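Local coordinates for methyl-accepting chemotaxis protein, putative (Geobacter sulfurreducens, PDB 3OOV) that probably takes part in chemotaxis signalling as a methyl-accepting chemotaxis protein, the fragment here being a GAF domain of a kind that often senses small ligands, at residues 75-80 and 102-107; 19-24 and 158-163. All blocks are in the same frame, centred on the assembly; numbering follows the deposited sequence.

Contact 1: residues 75-80 and 102-107; sequences VITKCF and SPYDAI
Ile76, on a helix that runs through residues 75-80, faces Tyr104, at the start of a short 3-10 turn, with their CA atoms 9.6 Å apart, a gap wide enough to need a long side chain. Tyr104 supplies it. With chi1 at -72° its ring lies beside the backbone N, and ring atom CD1 reaches the terminal methyl CD1 of Ile76 at 4.2 Å, the methyl approaching the ring obliquely. Isoleucine suits this buried place, filling the room between the ring and Ile117 of the sheet. At the far end of the ring, Tyr104 OH comes to 4.2 Å from Thr77 OG1, the threonine side chain standing roughly perpendicular to the tyrosine's. In this GAF domain the helix 74-82 and the loop between strands 86-88 and 115-122 probably correspond to the side of the antiparallel sheet on which many relatives bind ligands; a glycerol, probably from the crystallisation liquor, lies about 4 Å from the Ile76 side chain. Each hydroxyl bonds elsewhere: Thr77 OG1 with the carbonyl O of Asp70, and Tyr104 OH with that of Pro68, a tyrosine being able to offer an apolar ring to Ile76 and Leu67 and still bring a hydroxyl to a backbone carbonyl.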
loop_
_atom_site.group_PDB
_atom_site.type_symbol
_atom_site.label_atom_id
_atom_site.label_comp_id
_atom_site.label_asym_id
_atom_site.label_seq_id
_atom_site.Cartn_x
_atom_site.Cartn_y
_atom_site.Cartn_z
ATOM N N VAL A 75 -13.200 0.476 -0.504
ATOM C CA VAL A 75 -11.792 0.230 -0.425
ATOM C C VAL A 75 -11.495 -1.227 -0.047
ATOM O O VAL A 75 -10.399 -1.703 -0.206
ATOM C CB VAL A 75 -11.123 1.222 0.586
ATOM C CG1 VAL A 75 -11.681 1.016 2.010
ATOM C CG2 VAL A 75 -9.634 1.027 0.586
ATOM N N ILE A 76 -12.465 -1.936 0.526
ATOM C CA ILE A 76 -12.257 -3.349 0.750
ATOM C C ILE A 76 -12.131 -4.093 -0.579
ATOM O O ILE A 76 -11.228 -4.901 -0.778
ATOM C CB ILE A 76 -13.378 -3.975 1.624
ATOM C CG1 ILE A 76 -13.232 -3.461 3.072
ATOM C CG2 ILE A 76 -13.286 -5.514 1.603
ATOM C CD1 ILE A 76 -14.444 -3.684 3.956
ATOM N N THR A 77 -13.051 -3.821 -1.480
ATOM C CA THR A 77 -12.934 -4.374 -2.829
ATOM C C THR A 77 -11.617 -3.971 -3.515
ATOM O O THR A 77 -10.994 -4.798 -4.226
ATOM C CB THR A 77 -14.119 -3.858 -3.673
ATOM O OG1 THR A 77 -15.293 -4.372 -3.072
ATOM C CG2 THR A 77 -14.041 -4.354 -5.172
ATOM N N LYS A 78 -11.198 -2.714 -3.345
ATOM C CA LYS A 78 -9.916 -2.296 -3.985
ATOM C C LYS A 78 -8.763 -3.008 -3.423
ATOM O O LYS A 78 -7.840 -3.370 -4.190
ATOM C CB LYS A 78 -9.684 -0.798 -3.923
ATOM C CG LYS A 78 -10.553 -0.044 -4.896
ATOM C CD LYS A 78 -11.033 1.284 -4.333
ATOM C CE LYS A 78 -9.896 2.266 -4.316
ATOM N NZ LYS A 78 -9.381 2.428 -5.766
ATOM N N CYS A 79 -8.740 -3.177 -2.080
ATOM C CA CYS A 79 -7.688 -3.993 -1.465
ATOM C C CYS A 79 -7.608 -5.402 -2.116
ATOM O O CYS A 79 -6.498 -5.935 -2.440
ATOM C CB CYS A 79 -7.960 -4.191 0.049
ATOM S SG CYS A 79 -6.747 -5.244 0.848
ATOM N N PHE A 80 -8.778 -6.034 -2.210
ATOM C CA PHE A 80 -8.867 -7.412 -2.700
ATOM C C PHE A 80 -8.366 -7.474 -4.185
ATOM O O PHE A 80 -7.516 -8.312 -4.522
ATOM C CB PHE A 80 -10.313 -7.903 -2.644
ATOM C CG PHE A 80 -10.472 -9.329 -3.079
ATOM C CD1 PHE A 80 -10.303 -10.375 -2.141
ATOM C CD2 PHE A 80 -10.795 -9.636 -4.403
ATOM C CE1 PHE A 80 -10.434 -11.699 -2.536
ATOM C CE2 PHE A 80 -10.946 -10.962 -4.815
ATOM C CZ PHE A 80 -10.789 -11.993 -3.873
ATOM N N SER A 102 -24.165 0.610 1.056
ATOM C CA SER A 102 -25.026 -0.578 1.340
ATOM C C SER A 102 -24.666 -1.768 0.442
ATOM O O SER A 102 -24.583 -1.582 -0.752
ATOM C CB SER A 102 -26.507 -0.245 1.130
ATOM O OG SER A 102 -27.250 -1.301 1.753
ATOM N N PRO A 103 -24.522 -3.010 0.973
ATOM C CA PRO A 103 -24.864 -3.429 2.334
ATOM C C PRO A 103 -23.726 -3.322 3.330
ATOM O O PRO A 103 -23.976 -3.581 4.526
ATOM C CB PRO A 103 -25.289 -4.909 2.150
ATOM C CG PRO A 103 -24.318 -5.404 1.051
ATOM C CD PRO A 103 -24.252 -4.181 0.101
ATOM N N TYR A 104 -22.489 -3.006 2.874
ATOM C CA TYR A 104 -21.328 -2.974 3.805
ATOM C C TYR A 104 -21.551 -1.938 4.974
ATOM O O TYR A 104 -21.113 -2.157 6.105
ATOM C CB TYR A 104 -20.017 -2.648 3.072
ATOM C CG TYR A 104 -19.394 -3.719 2.137
ATOM C CD1 TYR A 104 -18.272 -4.429 2.536
ATOM C CD2 TYR A 104 -19.898 -3.949 0.848
ATOM C CE1 TYR A 104 -17.664 -5.365 1.704
ATOM C CE2 TYR A 104 -19.290 -4.879 -0.019
ATOM C CZ TYR A 104 -18.195 -5.580 0.423
ATOM O OH TYR A 104 -17.578 -6.518 -0.351
ATOM N N ASP A 105 -22.229 -0.842 4.706
ATOM C CA ASP A 105 -22.316 0.229 5.684
ATOM C C ASP A 105 -23.477 0.023 6.684
ATOM O O ASP A 105 -23.722 0.867 7.544
ATOM C CB ASP A 105 -22.424 1.578 4.975
ATOM C CG ASP A 105 -23.791 1.818 4.327
ATOM O OD1 ASP A 105 -23.973 2.938 3.817
ATOM O OD2 ASP A 105 -24.675 0.921 4.300
ATOM N N ALA A 106 -24.154 -1.120 6.559
ATOM C CA ALA A 106 -25.166 -1.550 7.529
ATOM C C ALA A 106 -24.480 -2.347 8.647
ATOM O O ALA A 106 -25.136 -2.711 9.621
ATOM C CB ALA A 106 -26.247 -2.443 6.829
ATOM N N ILE A 107 -23.174 -2.644 8.506
ATOM C CA ILE A 107 -22.502 -3.479 9.497
ATOM C C ILE A 107 -21.617 -2.607 10.418
ATOM O O ILE A 107 -20.604 -2.008 9.954
ATOM C CB ILE A 107 -21.657 -4.558 8.823
ATOM C CG1 ILE A 107 -22.389 -5.053 7.539
ATOM C CG2 ILE A 107 -21.163 -5.671 9.817
ATOM C CD1 ILE A 107 -22.527 -6.544 7.338
#

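Contact 2: residues 19-24 and 158-163; sequences EVLRLC and SAIVRI
Val20 reaches across to Ala159 and Ile163 at the centre of a nearly antiparallel helix pair, whose segment axes run at 163° and approach to 10.8 Å. The two methyls of Val20 divide the work. CG1, anti to the backbone N (chi1 161°), meets the CB of Ala159 at 3.9 Å, and CG2 meets Ile163 CD1, also at 3.9 Å, the valine and isoleucine side chains lying alongside and pointing opposite ways. The small alanine suits this place because the CA atoms of Val20 and Ala159 come within 7.5 Å, the nearest backbone approach. One flank is looser: Leu21 CD2 and Ile160 CD1 are 4.5 Å apart, and both side chains touch Met41 on strand 36-42, so the helices 17-31 and 143-167 pack together against the sheet, consistent with the GAF fold, in which terminal helices commonly do so. Toward the other flank, the solvent side, Arg162 lies partly exposed, its NH1 bonded to the carbonyl O of Ser14, while Ile11 of helix 7-13 touches Val20. With methyl groups alone meeting across these segments, the association here is dispersive and hydrophobic, and the shapes of the side chains probably set the local register.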
loop_
_atom_site.group_PDB
_atom_site.type_symbol
_atom_site.label_atom_id
_atom_site.label_comp_id
_atom_site.label_asym_id
_atom_site.label_seq_id
_atom_site.Cartn_x
_atom_site.Cartn_y
_atom_site.Cartn_z
ATOM N N GLU A 19 -11.418 -21.604 11.691
ATOM C CA GLU A 19 -10.852 -21.612 13.031
ATOM C C GLU A 19 -9.496 -20.882 13.068
ATOM O O GLU A 19 -9.194 -20.157 14.012
ATOM C CB GLU A 19 -10.732 -23.054 13.522
ATOM C CG GLU A 19 -10.257 -23.260 14.924
ATOM C CD GLU A 19 -10.281 -24.755 15.287
ATOM O OE1 GLU A 19 -11.143 -25.117 16.130
ATOM O OE2 GLU A 19 -9.489 -25.552 14.694
ATOM N N VAL A 20 -8.690 -21.076 12.032
ATOM C CA VAL A 20 -7.397 -20.453 11.956
ATOM C C VAL A 20 -7.570 -18.930 11.829
ATOM O O VAL A 20 -6.764 -18.166 12.349
ATOM C CB VAL A 20 -6.651 -20.942 10.745
ATOM C CG1 VAL A 20 -5.491 -19.995 10.344
ATOM C CG2 VAL A 20 -6.134 -22.397 10.983
ATOM N N LEU A 21 -8.603 -18.518 11.107
ATOM C CA LEU A 21 -8.910 -17.119 10.912
ATOM C C LEU A 21 -9.398 -16.545 12.258
ATOM O O LEU A 21 -8.888 -15.517 12.687
ATOM C CB LEU A 21 -9.956 -16.966 9.813
ATOM C CG LEU A 21 -9.347 -17.397 8.466
ATOM C CD1 LEU A 21 -10.381 -17.302 7.364
ATOM C CD2 LEU A 21 -8.096 -16.570 8.059
ATOM N N ARG A 22 -10.286 -17.263 12.942
ATOM C CA ARG A 22 -10.728 -16.800 14.234
ATOM C C ARG A 22 -9.560 -16.595 15.231
ATOM O O ARG A 22 -9.456 -15.539 15.874
ATOM C CB ARG A 22 -11.886 -17.646 14.790
ATOM C CG ARG A 22 -13.216 -17.419 14.056
ATOM C CD ARG A 22 -14.409 -18.108 14.756
ATOM N NE ARG A 22 -14.126 -19.521 15.009
ATOM C CZ ARG A 22 -14.493 -20.549 14.228
ATOM N NH1 ARG A 22 -15.213 -20.376 13.117
ATOM N NH2 ARG A 22 -14.133 -21.779 14.574
ATOM N N LEU A 23 -8.638 -17.539 15.262
ATOM C CA LEU A 23 -7.444 -17.472 16.118
ATOM C C LEU A 23 -6.484 -16.376 15.728
ATOM O O LEU A 23 -5.860 -15.733 16.611
ATOM C CB LEU A 23 -6.667 -18.776 16.052
ATOM C CG LEU A 23 -7.208 -20.006 16.768
ATOM C CD1 LEU A 23 -6.543 -21.294 16.154
ATOM C CD2 LEU A 23 -6.942 -19.906 18.338
ATOM N N CYS A 24 -6.322 -16.150 14.420
ATOM C CA CYS A 24 -5.604 -14.960 13.999
ATOM C C CYS A 24 -6.232 -13.665 14.548
ATOM O O CYS A 24 -5.504 -12.729 14.922
ATOM C CB CYS A 24 -5.558 -14.849 12.476
ATOM S SG CYS A 24 -4.341 -15.921 11.737
ATOM N N SER A 158 -0.229 -18.842 4.682
ATOM C CA SER A 158 0.495 -20.152 4.923
ATOM C C SER A 158 -0.361 -21.296 5.430
ATOM O O SER A 158 -0.258 -22.421 4.946
ATOM C CB SER A 158 1.622 -19.983 5.946
ATOM O OG SER A 158 2.579 -19.138 5.378
ATOM N N ALA A 159 -1.206 -21.023 6.416
ATOM C CA ALA A 159 -2.010 -22.066 6.977
ATOM C C ALA A 159 -3.172 -22.485 6.031
ATOM O O ALA A 159 -3.600 -23.653 6.025
ATOM C CB ALA A 159 -2.552 -21.651 8.301
ATOM N N ILE A 160 -3.730 -21.533 5.273
ATOM C CA ILE A 160 -4.738 -21.897 4.296
ATOM C C ILE A 160 -4.118 -22.876 3.264
ATOM O O ILE A 160 -4.720 -23.859 2.912
ATOM C CB ILE A 160 -5.334 -20.666 3.655
ATOM C CG1 ILE A 160 -6.177 -19.972 4.748
ATOM C CG2 ILE A 160 -6.177 -21.052 2.348
ATOM C CD1 ILE A 160 -6.683 -18.631 4.373
ATOM N N VAL A 161 -2.909 -22.562 2.807
ATOM C CA VAL A 161 -2.166 -23.387 1.868
ATOM C C VAL A 161 -1.911 -24.796 2.447
ATOM O O VAL A 161 -2.253 -25.794 1.778
ATOM C CB VAL A 161 -0.864 -22.705 1.403
ATOM C CG1 VAL A 161 0.079 -23.697 0.666
ATOM C CG2 VAL A 161 -1.196 -21.568 0.467
ATOM N N ARG A 162 -1.356 -24.870 3.671
ATOM C CA ARG A 162 -1.190 -26.146 4.371
ATOM C C ARG A 162 -2.502 -26.910 4.440
ATOM O O ARG A 162 -2.558 -28.089 4.105
ATOM C CB ARG A 162 -0.613 -25.999 5.795
ATOM C CG ARG A 162 -0.709 -27.300 6.664
ATOM C CD ARG A 162 -0.044 -27.212 8.137
ATOM N NE ARG A 162 -0.682 -26.204 9.022
ATOM C CZ ARG A 162 -1.903 -26.307 9.535
ATOM N NH1 ARG A 162 -2.605 -27.416 9.321
ATOM N NH2 ARG A 162 -2.415 -25.298 10.259
ATOM N N ILE A 163 -3.573 -26.257 4.864
ATOM C CA ILE A 163 -4.804 -26.987 5.037
ATOM C C ILE A 163 -5.312 -27.470 3.650
ATOM O O ILE A 163 -5.759 -28.624 3.507
ATOM C CB ILE A 163 -5.827 -26.174 5.789
ATOM C CG1 ILE A 163 -5.401 -25.934 7.262
ATOM C CG2 ILE A 163 -7.213 -26.795 5.689
ATOM C CD1 ILE A 163 -6.278 -24.842 8.000
#

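Overall arrangement
Contacts 1 and 2 lie on opposite sides of the chain's centre, their own centres 23 Å apart and their nearest atoms about 10 Å apart, so they do not touch. The antiparallel sheet lies between them: Ile76 of contact 1 packs on strand 115-122, and Leu21 and Ile160 of contact 2 on strand 36-42. Contact 2 joins helices from near the two ends of the chain, and contact 1 falls within the sequence between them. The bound glycerol sits at contact 1, with contact 2 on the other side of the chain's centre; although probably an additive, it may mark a pocket.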